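Intracellular protease/amidase (Salmonella enterica subsp. enterica serovar Typhimurium, PDB 4K2H) is of unknown biological function but binds zinc between its two subunits and, as a DJ-1/PfpI family member, may act as a peptidase. Local coordinates at residues 22-27 and 34-39; 17-22 and 104-109; 28-33 and 165-170. The protein carries 1 engineered substitution. One frame throughout, in Å; residues are numbered along the deposited sequence.

Contact 1: 22-27 and 34-39. With ZN (zinc ion), chain P.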
ATOM      1  N   VAL A  22       1.105  -3.397   0.062  1.00 26.42           N
ATOM      2  CA  VAL A  22       1.023  -3.785  -1.359  1.00 26.38           C
ATOM      3  C   VAL A  22       1.374  -5.272  -1.467  1.00 26.87           C
ATOM      4  O   VAL A  22       0.668  -6.018  -2.143  1.00 28.22           O
ATOM      5  CB  VAL A  22       1.874  -2.907  -2.296  1.00 26.97           C
ATOM      6  CG1 VAL A  22       1.835  -3.414  -3.741  1.00 28.08           C
ATOM      7  CG2 VAL A  22       1.376  -1.477  -2.300  1.00 26.86           C
ATOM      8  N   THR A  23       2.394  -5.730  -0.730  1.00 26.51           N
ATOM      9  CA  THR A  23       2.815  -7.123  -0.827  1.00 25.61           C
ATOM     10  C   THR A  23       1.700  -8.031  -0.329  1.00 26.60           C
ATOM     11  O   THR A  23       1.398  -9.085  -0.901  1.00 25.29           O
ATOM     12  CB  THR A  23       4.086  -7.404   0.003  1.00 25.43           C
ATOM     13  OG1 THR A  23       5.113  -6.489  -0.356  1.00 24.69           O
ATOM     14  CG2 THR A  23       4.593  -8.840  -0.238  1.00 25.85           C
ATOM     15  N   LEU A  24       1.088  -7.622   0.774  1.00 26.08           N
ATOM     16  CA  LEU A  24       0.005  -8.386   1.323  1.00 26.98           C
ATOM     17  C   LEU A  24      -1.195  -8.423   0.369  1.00 27.15           C
ATOM     18  O   LEU A  24      -1.826  -9.455   0.169  1.00 28.24           O
ATOM     19  CB  LEU A  24      -0.362  -7.771   2.669  1.00 27.64           C
ATOM     20  CG  LEU A  24      -1.456  -8.490   3.381  1.00 28.08           C
ATOM     21  CD1 LEU A  24      -1.172  -8.387   4.871  1.00 28.22           C
ATOM     22  CD2 LEU A  24      -2.806  -7.917   2.957  1.00 28.17           C
ATOM     23  N   ASP A  25      -1.526  -7.289  -0.206  1.00 26.84           N
ATOM     24  CA  ASP A  25      -2.635  -7.231  -1.162  1.00 27.86           C
ATOM     25  C   ASP A  25      -2.382  -8.185  -2.354  1.00 27.61           C
ATOM     26  O   ASP A  25      -3.257  -8.954  -2.764  1.00 26.26           O
ATOM     27  CB  ASP A  25      -2.845  -5.775  -1.614  1.00 27.16           C
ATOM     28  CG  ASP A  25      -3.647  -5.646  -2.865  1.00 28.90           C
ATOM     29  OD1 ASP A  25      -4.809  -5.254  -2.741  1.00 30.78           O
ATOM     30  OD2 ASP A  25      -3.138  -5.874  -4.007  1.00 29.50           O
ATOM     31  N   ILE A  26      -1.188  -8.130  -2.914  1.00 29.36           N
ATOM     32  CA  ILE A  26      -0.893  -8.969  -4.099  1.00 30.22           C
ATOM     33  C   ILE A  26      -1.033 -10.450  -3.732  1.00 31.39           C
ATOM     34  O   ILE A  26      -1.767 -11.201  -4.392  1.00 33.43           O
ATOM     35  CB  ILE A  26       0.518  -8.688  -4.645  1.00 30.67           C
ATOM     36  CG1 ILE A  26       0.603  -7.250  -5.167  1.00 30.73           C
ATOM     37  CG2 ILE A  26       0.909  -9.683  -5.737  1.00 31.09           C
ATOM     38  CD1 ILE A  26      -0.356  -6.940  -6.290  1.00 31.02           C
ATOM     39  N   LEU A  27      -0.368 -10.848  -2.650  1.00 30.70           N
ATOM     40  CA  LEU A  27      -0.414 -12.216  -2.177  1.00 30.94           C
ATOM     41  C   LEU A  27      -1.850 -12.682  -1.953  1.00 32.28           C
ATOM     42  O   LEU A  27      -2.217 -13.791  -2.383  1.00 32.55           O
ATOM     43  CB  LEU A  27       0.407 -12.395  -0.901  1.00 30.71           C
ATOM     44  CG  LEU A  27       1.940 -12.206  -0.983  1.00 30.32           C
ATOM     45  CD1 LEU A  27       2.552 -12.123   0.414  1.00 30.00           C
ATOM     46  CD2 LEU A  27       2.600 -13.337  -1.744  1.00 31.36           C
ATOM     47  N   VAL A  34      -1.840 -15.353   3.934  1.00 34.93           N
ATOM     48  CA  VAL A  34      -0.953 -14.361   4.560  1.00 33.35           C
ATOM     49  C   VAL A  34      -1.324 -14.172   6.040  1.00 31.92           C
ATOM     50  O   VAL A  34      -2.493 -14.060   6.377  1.00 32.12           O
ATOM     51  CB  VAL A  34      -0.998 -13.006   3.831  1.00 33.15           C
ATOM     52  CG1 VAL A  34       0.052 -12.070   4.397  1.00 33.93           C
ATOM     53  CG2 VAL A  34      -0.725 -13.162   2.335  1.00 34.89           C
ATOM     54  N   GLU A  35      -0.334 -14.195   6.919  1.00 32.10           N
ATOM     55  CA  GLU A  35      -0.506 -13.782   8.320  1.00 32.76           C
ATOM     56  C   GLU A  35       0.420 -12.632   8.660  1.00 29.54           C
ATOM     57  O   GLU A  35       1.630 -12.748   8.522  1.00 29.21           O
ATOM     58  CB  GLU A  35      -0.216 -14.931   9.267  1.00 36.38           C
ATOM     59  CG  GLU A  35      -1.445 -15.533   9.908  1.00 39.64           C
ATOM     60  CD  GLU A  35      -1.113 -16.467  11.058  1.00 41.68           C
ATOM     61  OE1 GLU A  35       0.063 -16.811  11.279  1.00 41.90           O
ATOM     62  OE2 GLU A  35      -2.056 -16.844  11.767  1.00 45.58           O
ATOM     63  N   THR A  36      -0.155 -11.508   9.065  1.00 27.28           N
ATOM     64  CA  THR A  36       0.638 -10.410   9.604  1.00 25.89           C
ATOM     65  C   THR A  36       0.984 -10.782  11.055  1.00 26.09           C
ATOM     66  O   THR A  36       0.126 -11.217  11.828  1.00 26.25           O
ATOM     67  CB  THR A  36      -0.131  -9.064   9.541  1.00 24.88           C
ATOM     68  OG1 THR A  36      -1.403  -9.200  10.162  1.00 25.18           O
ATOM     69  CG2 THR A  36      -0.395  -8.683   8.140  1.00 24.87           C
ATOM     70  N   LEU A  37       2.250 -10.647  11.407  1.00 26.07           N
ATOM     71  CA  LEU A  37       2.695 -10.961  12.739  1.00 26.53           C
ATOM     72  C   LEU A  37       3.380  -9.752  13.347  1.00 26.49           C
ATOM     73  O   LEU A  37       4.370  -9.246  12.805  1.00 27.19           O
ATOM     74  CB  LEU A  37       3.683 -12.123  12.691  1.00 26.77           C
ATOM     75  CG  LEU A  37       3.149 -13.426  12.056  1.00 27.67           C
ATOM     76  CD1 LEU A  37       4.176 -14.554  12.176  1.00 27.48           C
ATOM     77  CD2 LEU A  37       1.815 -13.894  12.637  1.00 28.03           C
ATOM     78  N   ALA A  38       2.884  -9.312  14.492  1.00 25.97           N
ATOM     79  CA  ALA A  38       3.578  -8.306  15.277  1.00 27.81           C
ATOM     80  C   ALA A  38       4.706  -8.958  16.054  1.00 28.48           C
ATOM     81  O   ALA A  38       4.671 -10.143  16.310  1.00 30.48           O
ATOM     82  CB  ALA A  38       2.613  -7.632  16.247  1.00 28.07           C
ATOM     83  N   CYS A  39       5.696  -8.199  16.470  1.00 30.03           N
ATOM     84  CA  CYS A  39       6.926  -8.840  16.953  1.00 33.49           C
ATOM     85  C   CYS A  39       7.172  -8.845  18.445  1.00 34.94           C
ATOM     86  O   CYS A  39       8.010  -9.607  18.928  1.00 37.58           O
ATOM     87  CB  CYS A  39       8.105  -8.260  16.197  1.00 34.19           C
ATOM     88  SG  CYS A  39       7.860  -8.641  14.449  1.00 35.59           S
TER
HETATM   89 ZN    ZN P 201      -6.118  -5.156  -1.101  1.00 34.66          ZN
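Where L24 and L27 meet V34 and T36, the touching atoms are methyls, with the methylene CB of L27, and no ring or amide face is among them. The flat group nearby is the carboxylate of D25: this residue leaves the helix on a bond directed away from the strand, its OD1 binds the zinc ion at 2.1 Å and its OD2 makes a salt bridge to R29 NE. E16, E17 and H49 of the second subunit complete that zinc site, and D25 thus ties the helix into the dimer; L24, which packs on the strand, also touches I51 of that subunit. The motif is a beta-alpha-beta crossover, strand 6-11 to helix 17-29 to strand 33-38. Within it the helix 22-27 and strand 34-38 axes approach to 9.6 Å at 157°, nearly antiparallel, as expected where a helix returns the chain to a neighbouring parallel strand.

V34 takes both leucines, one on each methyl. With its CG1 trans to the backbone N (chi1 -173°), CG1 turns to L24, 3.9 Å from CD1, and CG2 turns to L27, 3.5 Å from CB. T36 separates its two ends: OG1 accepts the N-H of D56, while the methyl faces the helix. L24 meets that methyl nearly at a right angle, and the fit is tight, with L24 CD1 only 3.4 Å from T36 CG2.

Contact 2: 17-22 and 104-109; sequences EAEAIV and PIASAA. Engineered in segment 104-109: A106 (natural residue Cys). With ZN (zinc ion), chain O.
E19, in the first turn of helix 17-29, faces the bend that carries I105 and A106, and the CA atoms of E19 and I105 are 7.4 Å apart. The bend is a type II' turn from I105 to A108, closed by A108 N to I105 O at 3.2 Å. Its second residue, A106, has phi/psi of 64°/-124°, an unusual conformation for a residue with a side chain. This sharp turn between strand 101-104 and helix 108-114 fits the nucleophile elbow of the DJ-1/PfpI family, where relatives carry a reactive cysteine. A106 is an engineered replacement for the natural Cys.

The extended E19 chain beyond CG (chi2 169°) carries the carboxylate to the turn. OE2 comes to 3.2 Å from A106 CB, and OE1 lies 3.6 Å from I105 CG2. No hydrogen bond crosses between the segments; instead OE1 accepts the N-H of G74, which fixes the carboxylate beside the elbow. Two residues earlier, the E17 chain is bent at chi2, and its OE2 binds the zinc ion, together with E16 and H49 and with D25 of the second subunit.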
ATOM      1  N   GLU A  17       4.354   0.936   5.800  1.00 24.27           N
ATOM      2  CA  GLU A  17       3.056   0.360   5.515  1.00 24.17           C
ATOM      3  C   GLU A  17       2.800   0.120   4.049  1.00 25.54           C
ATOM      4  O   GLU A  17       2.142  -0.842   3.688  1.00 24.95           O
ATOM      5  CB  GLU A  17       1.931   1.171   6.133  1.00 24.27           C
ATOM      6  CG  GLU A  17       1.642   2.558   5.553  1.00 23.91           C
ATOM      7  CD  GLU A  17       2.781   3.537   5.654  1.00 23.67           C
ATOM      8  OE1 GLU A  17       3.332   3.674   6.756  1.00 21.76           O
ATOM      9  OE2 GLU A  17       3.129   4.151   4.598  1.00 23.27           O
ATOM     10  N   ALA A  18       3.302   1.000   3.200  1.00 27.26           N
ATOM     11  CA  ALA A  18       3.042   0.861   1.778  1.00 28.72           C
ATOM     12  C   ALA A  18       3.725  -0.416   1.241  1.00 29.46           C
ATOM     13  O   ALA A  18       3.115  -1.191   0.495  1.00 28.55           O
ATOM     14  CB  ALA A  18       3.490   2.112   1.043  1.00 29.40           C
ATOM     15  N   GLU A  19       4.941  -0.674   1.715  1.00 29.62           N
ATOM     16  CA  GLU A  19       5.707  -1.849   1.285  1.00 30.26           C
ATOM     17  C   GLU A  19       5.004  -3.129   1.689  1.00 29.46           C
ATOM     18  O   GLU A  19       4.803  -4.014   0.860  1.00 30.27           O
ATOM     19  CB  GLU A  19       7.106  -1.845   1.904  1.00 30.66           C
ATOM     20  CG  GLU A  19       7.996  -0.729   1.426  1.00 32.06           C
ATOM     21  CD  GLU A  19       9.271  -0.611   2.249  1.00 32.98           C
ATOM     22  OE1 GLU A  19       9.567  -1.488   3.089  1.00 31.16           O
ATOM     23  OE2 GLU A  19       9.959   0.397   2.090  1.00 35.96           O
ATOM     24  N   ALA A  20       4.672  -3.212   2.981  1.00 27.51           N
ATOM     25  CA  ALA A  20       3.949  -4.311   3.548  1.00 26.42           C
ATOM     26  C   ALA A  20       2.551  -4.491   2.979  1.00 26.69           C
ATOM     27  O   ALA A  20       2.129  -5.617   2.686  1.00 25.85           O
ATOM     28  CB  ALA A  20       3.848  -4.142   5.062  1.00 25.82           C
ATOM     29  N   ILE A  21       1.792  -3.409   2.873  1.00 26.81           N
ATOM     30  CA  ILE A  21       0.402  -3.564   2.429  1.00 28.22           C
ATOM     31  C   ILE A  21       0.270  -3.951   0.952  1.00 26.95           C
ATOM     32  O   ILE A  21      -0.602  -4.761   0.633  1.00 25.95           O
ATOM     33  CB  ILE A  21      -0.475  -2.328   2.735  1.00 30.19           C
ATOM     34  CG1 ILE A  21      -0.772  -2.185   4.235  1.00 32.20           C
ATOM     35  CG2 ILE A  21      -1.780  -2.390   1.972  1.00 30.85           C
ATOM     36  CD1 ILE A  21      -0.299  -3.330   5.119  1.00 33.70           C
ATOM     37  N   VAL A  22       1.105  -3.397   0.062  1.00 26.42           N
ATOM     38  CA  VAL A  22       1.023  -3.785  -1.359  1.00 26.38           C
ATOM     39  C   VAL A  22       1.374  -5.272  -1.467  1.00 26.87           C
ATOM     40  O   VAL A  22       0.668  -6.018  -2.143  1.00 28.22           O
ATOM     41  CB  VAL A  22       1.874  -2.907  -2.296  1.00 26.97           C
ATOM     42  CG1 VAL A  22       1.835  -3.414  -3.741  1.00 28.08           C
ATOM     43  CG2 VAL A  22       1.376  -1.477  -2.300  1.00 26.86           C
ATOM     44  N   PRO A 104      13.211  -9.584   2.313  1.00 28.34           N
ATOM     45  CA  PRO A 104      13.360  -8.214   2.738  1.00 27.43           C
ATOM     46  C   PRO A 104      13.164  -7.212   1.640  1.00 28.04           C
ATOM     47  O   PRO A 104      13.542  -7.445   0.471  1.00 26.49           O
ATOM     48  CB  PRO A 104      14.806  -8.157   3.211  1.00 27.73           C
ATOM     49  CG  PRO A 104      15.498  -9.097   2.287  1.00 28.81           C
ATOM     50  CD  PRO A 104      14.518 -10.250   2.205  1.00 28.51           C
ATOM     51  N   ILE A 105      12.590  -6.075   2.024  1.00 27.80           N
ATOM     52  CA  ILE A 105      12.470  -4.967   1.132  1.00 28.95           C
ATOM     53  C   ILE A 105      13.062  -3.697   1.716  1.00 29.49           C
ATOM     54  O   ILE A 105      13.016  -3.440   2.943  1.00 28.79           O
ATOM     55  CB  ILE A 105      11.012  -4.778   0.677  1.00 31.71           C
ATOM     56  CG1 ILE A 105      10.851  -3.455  -0.077  1.00 34.29           C
ATOM     57  CG2 ILE A 105      10.036  -4.801   1.825  1.00 30.67           C
ATOM     58  CD1 ILE A 105       9.963  -3.576  -1.298  1.00 37.29           C
ATOM     59  N   ALA A 106      13.641  -2.900   0.826  1.00 29.92           N
ATOM     60  CA  ALA A 106      14.104  -1.540   1.162  1.00 31.16           C
ATOM     61  C   ALA A 106      15.230  -1.597   2.202  1.00 31.74           C
ATOM     62  O   ALA A 106      16.216  -2.260   1.949  1.00 32.30           O
ATOM     63  CB  ALA A 106      12.942  -0.653   1.609  1.00 31.05           C
ATOM     64  N   SER A 107      15.117  -0.929   3.349  1.00 31.31           N
ATOM     65  CA  SER A 107      16.219  -0.950   4.317  1.00 31.68           C
ATOM     66  C   SER A 107      16.501  -2.317   4.965  1.00 31.37           C
ATOM     67  O   SER A 107      17.580  -2.508   5.516  1.00 33.66           O
ATOM     68  CB  SER A 107      16.037   0.133   5.403  1.00 33.26           C
ATOM     69  OG  SER A 107      15.044  -0.220   6.350  1.00 33.58           O
ATOM     70  N   ALA A 108      15.557  -3.261   4.882  1.00 30.88           N
ATOM     71  CA  ALA A 108      15.532  -4.444   5.752  1.00 30.15           C
ATOM     72  C   ALA A 108      16.652  -5.460   5.494  1.00 30.03           C
ATOM     73  O   ALA A 108      17.104  -6.125   6.421  1.00 28.56           O
ATOM     74  CB  ALA A 108      14.184  -5.141   5.650  1.00 30.48           C
ATOM     75  N   ALA A 109      17.108  -5.570   4.251  1.00 29.95           N
ATOM     76  CA  ALA A 109      18.248  -6.453   3.977  1.00 31.49           C
ATOM     77  C   ALA A 109      19.530  -5.955   4.667  1.00 32.88           C
ATOM     78  O   ALA A 109      20.299  -6.746   5.228  1.00 35.95           O
ATOM     79  CB  ALA A 109      18.463  -6.614   2.482  1.00 31.71           C
TER
HETATM   80 ZN    ZN O 201       4.732   4.852   4.269  1.00 30.82          ZN

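Contact 3: 28-33 and 165-170; sequences RRLHID and TLSARL
L30 and I32, just after helix 17-29, pack on S167 and L170 of helix 159-171, mainly through apolar carbons. I32 reaches out with its terminal methyl: CD1 lies 4.1 Å from L170 CD1, the two side chains meeting at a slant, and an equal 4.1 Å from S167 CB. L30 approaches the same serine more tightly, its CD1 being 3.4 Å from S167 CB, a separation shorter than ordinary carbon packing. S167 is thus covered by two aliphatic methyls, and L27 and I26 of helix 17-29 also touch it.

No hydrogen bond crosses the interface; the polar side chains are held by residues outside the two segments. S167 OG, with chi1 -65° setting it trans to the carbonyl carbon, bonds to A163 O, one turn back along its own helix; this satisfies the hydroxyl although L30 CD1 sits 3.4 Å from OG. R28 NH2 makes a salt bridge to D56 and also bonds to V34 O, while R29 NE makes a salt bridge to D25.

Backbone bonds fix how the chain leaves the helix. L30 is the first residue to abandon helical torsions. H31, with phi 51°, then reverses the direction: H31 N bonds to R28 O at 3.0 Å, and I32 N bonds to L27 O, also at 3.0 Å. This is a Schellman motif, with H31 as its C-prime residue, which ends helix 17-29 and brings I32 against helix 159-171.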
ATOM      1  N   ARG A  28      -2.656 -11.854  -1.299  1.00 31.18           N
ATOM      2  CA  ARG A  28      -4.021 -12.243  -0.982  1.00 32.24           C
ATOM      3  C   ARG A  28      -4.923 -12.230  -2.219  1.00 33.64           C
ATOM      4  O   ARG A  28      -5.894 -12.973  -2.260  1.00 34.50           O
ATOM      5  CB  ARG A  28      -4.624 -11.396   0.182  1.00 32.30           C
ATOM      6  CG  ARG A  28      -4.334 -11.981   1.562  1.00 32.52           C
ATOM      7  CD  ARG A  28      -4.801 -11.112   2.749  1.00 34.05           C
ATOM      8  NE  ARG A  28      -4.370 -11.648   4.057  1.00 33.99           N
ATOM      9  CZ  ARG A  28      -4.339 -10.987   5.220  1.00 35.29           C
ATOM     10  NH1 ARG A  28      -4.700  -9.704   5.335  1.00 34.42           N
ATOM     11  NH2 ARG A  28      -3.892 -11.616   6.302  1.00 35.99           N
ATOM     12  N   ARG A  29      -4.610 -11.430  -3.238  1.00 35.21           N
ATOM     13  CA  ARG A  29      -5.377 -11.505  -4.498  1.00 35.77           C
ATOM     14  C   ARG A  29      -5.198 -12.869  -5.143  1.00 37.84           C
ATOM     15  O   ARG A  29      -6.123 -13.391  -5.752  1.00 36.96           O
ATOM     16  CB  ARG A  29      -4.948 -10.448  -5.501  1.00 36.30           C
ATOM     17  CG  ARG A  29      -5.634  -9.114  -5.337  1.00 35.88           C
ATOM     18  CD  ARG A  29      -4.932  -8.060  -6.136  1.00 35.71           C
ATOM     19  NE  ARG A  29      -5.215  -6.748  -5.597  1.00 36.55           N
ATOM     20  CZ  ARG A  29      -6.302  -6.044  -5.867  1.00 36.60           C
ATOM     21  NH1 ARG A  29      -7.214  -6.507  -6.699  1.00 36.07           N
ATOM     22  NH2 ARG A  29      -6.466  -4.851  -5.289  1.00 38.50           N
ATOM     23  N   LEU A  30      -4.007 -13.439  -4.995  1.00 38.76           N
ATOM     24  CA  LEU A  30      -3.705 -14.788  -5.498  1.00 39.26           C
ATOM     25  C   LEU A  30      -4.077 -15.879  -4.520  1.00 41.32           C
ATOM     26  O   LEU A  30      -3.555 -16.966  -4.621  1.00 42.72           O
ATOM     27  CB  LEU A  30      -2.219 -14.892  -5.761  1.00 39.31           C
ATOM     28  CG  LEU A  30      -1.781 -13.958  -6.873  1.00 40.02           C
ATOM     29  CD1 LEU A  30      -0.310 -13.680  -6.768  1.00 40.40           C
ATOM     30  CD2 LEU A  30      -2.133 -14.581  -8.218  1.00 41.62           C
ATOM     31  N   HIS A  31      -4.915 -15.568  -3.526  1.00 44.14           N
ATOM     32  CA  HIS A  31      -5.339 -16.537  -2.530  1.00 45.31           C
ATOM     33  C   HIS A  31      -4.170 -17.283  -1.870  1.00 42.15           C
ATOM     34  O   HIS A  31      -4.349 -18.384  -1.385  1.00 41.61           O
ATOM     35  CB  HIS A  31      -6.306 -17.559  -3.154  1.00 50.86           C
ATOM     36  CG  HIS A  31      -7.449 -16.942  -3.902  1.00 55.78           C
ATOM     37  ND1 HIS A  31      -8.576 -16.464  -3.271  1.00 58.62           N
ATOM     38  CD2 HIS A  31      -7.643 -16.733  -5.228  1.00 58.39           C
ATOM     39  CE1 HIS A  31      -9.414 -15.982  -4.170  1.00 58.80           C
ATOM     40  NE2 HIS A  31      -8.872 -16.132  -5.366  1.00 59.04           N
ATOM     41  N   ILE A  32      -2.979 -16.689  -1.860  1.00 39.90           N
ATOM     42  CA  ILE A  32      -1.891 -17.156  -0.997  1.00 37.80           C
ATOM     43  C   ILE A  32      -2.231 -16.759   0.443  1.00 37.43           C
ATOM     44  O   ILE A  32      -2.603 -15.624   0.695  1.00 40.33           O
ATOM     45  CB  ILE A  32      -0.539 -16.566  -1.432  1.00 36.41           C
ATOM     46  CG1 ILE A  32      -0.193 -17.067  -2.842  1.00 36.22           C
ATOM     47  CG2 ILE A  32       0.557 -16.895  -0.431  1.00 35.05           C
ATOM     48  CD1 ILE A  32       1.011 -16.402  -3.464  1.00 36.01           C
ATOM     49  N   ASP A  33      -2.144 -17.700   1.374  1.00 37.97           N
ATOM     50  CA  ASP A  33      -2.392 -17.426   2.800  1.00 39.33           C
ATOM     51  C   ASP A  33      -1.373 -16.451   3.353  1.00 37.23           C
ATOM     52  O   ASP A  33      -0.168 -16.700   3.230  1.00 37.95           O
ATOM     53  CB  ASP A  33      -2.235 -18.705   3.585  1.00 41.90           C
ATOM     54  CG  ASP A  33      -3.490 -19.166   4.176  1.00 46.84           C
ATOM     55  OD1 ASP A  33      -4.488 -19.317   3.446  1.00 48.67           O
ATOM     56  OD2 ASP A  33      -3.463 -19.403   5.398  1.00 53.73           O
ATOM     57  N   THR A 165       7.012 -11.196  -8.073  1.00 33.22           N
ATOM     58  CA  THR A 165       8.107 -12.171  -8.117  1.00 35.71           C
ATOM     59  C   THR A 165       8.051 -13.165  -6.978  1.00 35.38           C
ATOM     60  O   THR A 165       8.161 -14.386  -7.191  1.00 36.50           O
ATOM     61  CB  THR A 165       9.468 -11.473  -8.114  1.00 35.95           C
ATOM     62  OG1 THR A 165       9.494 -10.616  -9.236  1.00 38.50           O
ATOM     63  CG2 THR A 165      10.616 -12.466  -8.249  1.00 36.23           C
ATOM     64  N   LEU A 166       7.858 -12.657  -5.772  1.00 33.93           N
ATOM     65  CA  LEU A 166       7.657 -13.527  -4.630  1.00 33.77           C
ATOM     66  C   LEU A 166       6.502 -14.485  -4.905  1.00 34.31           C
ATOM     67  O   LEU A 166       6.631 -15.687  -4.668  1.00 33.86           O
ATOM     68  CB  LEU A 166       7.380 -12.704  -3.366  1.00 33.63           C
ATOM     69  CG  LEU A 166       6.894 -13.481  -2.137  1.00 33.25           C
ATOM     70  CD1 LEU A 166       7.863 -14.586  -1.746  1.00 33.55           C
ATOM     71  CD2 LEU A 166       6.685 -12.532  -0.967  1.00 34.10           C
ATOM     72  N   SER A 167       5.371 -13.956  -5.388  1.00 33.57           N
ATOM     73  CA  SER A 167       4.182 -14.777  -5.599  1.00 34.53           C
ATOM     74  C   SER A 167       4.445 -15.892  -6.614  1.00 36.40           C
ATOM     75  O   SER A 167       4.036 -17.037  -6.433  1.00 36.01           O
ATOM     76  CB  SER A 167       3.025 -13.934  -6.116  1.00 35.91           C
ATOM     77  OG  SER A 167       2.600 -12.972  -5.168  1.00 36.16           O
ATOM     78  N   ALA A 168       5.114 -15.525  -7.700  1.00 37.75           N
ATOM     79  CA  ALA A 168       5.373 -16.440  -8.777  1.00 38.70           C
ATOM     80  C   ALA A 168       6.259 -17.561  -8.261  1.00 40.24           C
ATOM     81  O   ALA A 168       6.028 -18.731  -8.537  1.00 42.78           O
ATOM     82  CB  ALA A 168       6.049 -15.709  -9.915  1.00 38.93           C
ATOM     83  N   ARG A 169       7.270 -17.202  -7.488  1.00 41.22           N
ATOM     84  CA  ARG A 169       8.108 -18.198  -6.847  1.00 42.21           C
ATOM     85  C   ARG A 169       7.313 -19.136  -5.899  1.00 41.17           C
ATOM     86  O   ARG A 169       7.486 -20.364  -5.934  1.00 41.41           O
ATOM     87  CB  ARG A 169       9.202 -17.491  -6.095  1.00 43.63           C
ATOM     88  CG  ARG A 169      10.146 -18.433  -5.401  1.00 48.59           C
ATOM     89  CD  ARG A 169      11.127 -19.105  -6.347  1.00 50.32           C
ATOM     90  NE  ARG A 169      12.269 -19.431  -5.504  1.00 54.86           N
ATOM     91  CZ  ARG A 169      13.340 -18.663  -5.336  1.00 52.52           C
ATOM     92  NH1 ARG A 169      14.283 -19.057  -4.498  1.00 51.19           N
ATOM     93  NH2 ARG A 169      13.496 -17.535  -6.024  1.00 53.28           N
ATOM     94  N   LEU A 170       6.449 -18.571  -5.061  1.00 38.30           N
ATOM     95  CA  LEU A 170       5.578 -19.390  -4.197  1.00 37.99           C
ATOM     96  C   LEU A 170       4.628 -20.308  -4.972  1.00 39.81           C
ATOM     97  O   LEU A 170       4.362 -21.438  -4.540  1.00 39.03           O
ATOM     98  CB  LEU A 170       4.740 -18.524  -3.265  1.00 35.63           C
ATOM     99  CG  LEU A 170       5.482 -17.835  -2.114  1.00 35.00           C
ATOM    100  CD1 LEU A 170       4.627 -16.727  -1.546  1.00 32.80           C
ATOM    101  CD2 LEU A 170       5.867 -18.824  -1.026  1.00 35.03           C
TER

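All three contacts use helix 17-29, and all are largely buried. Contact 2 lies nearest the centre of the chain (about 6 Å), contact 1 is further out (about 9 Å), and contact 3 is outermost (about 13 Å), where the segments include exposed H31 and D33. Contacts 1 and 2 share V22 and reach different partners, strand 33-38, next to the middle strand of the sheet, and the elbow loop; both include a ligand of a zinc site that spans the dimer. Contact 1 is purely aliphatic, contact 2 sets a carboxylate against an elbow, and contact 3 pairs aliphatic carbons with a serine. Contacts 1 and 3 also touch directly, whereas contacts 2 and 3 stay about 7 Å apart at nearest atoms.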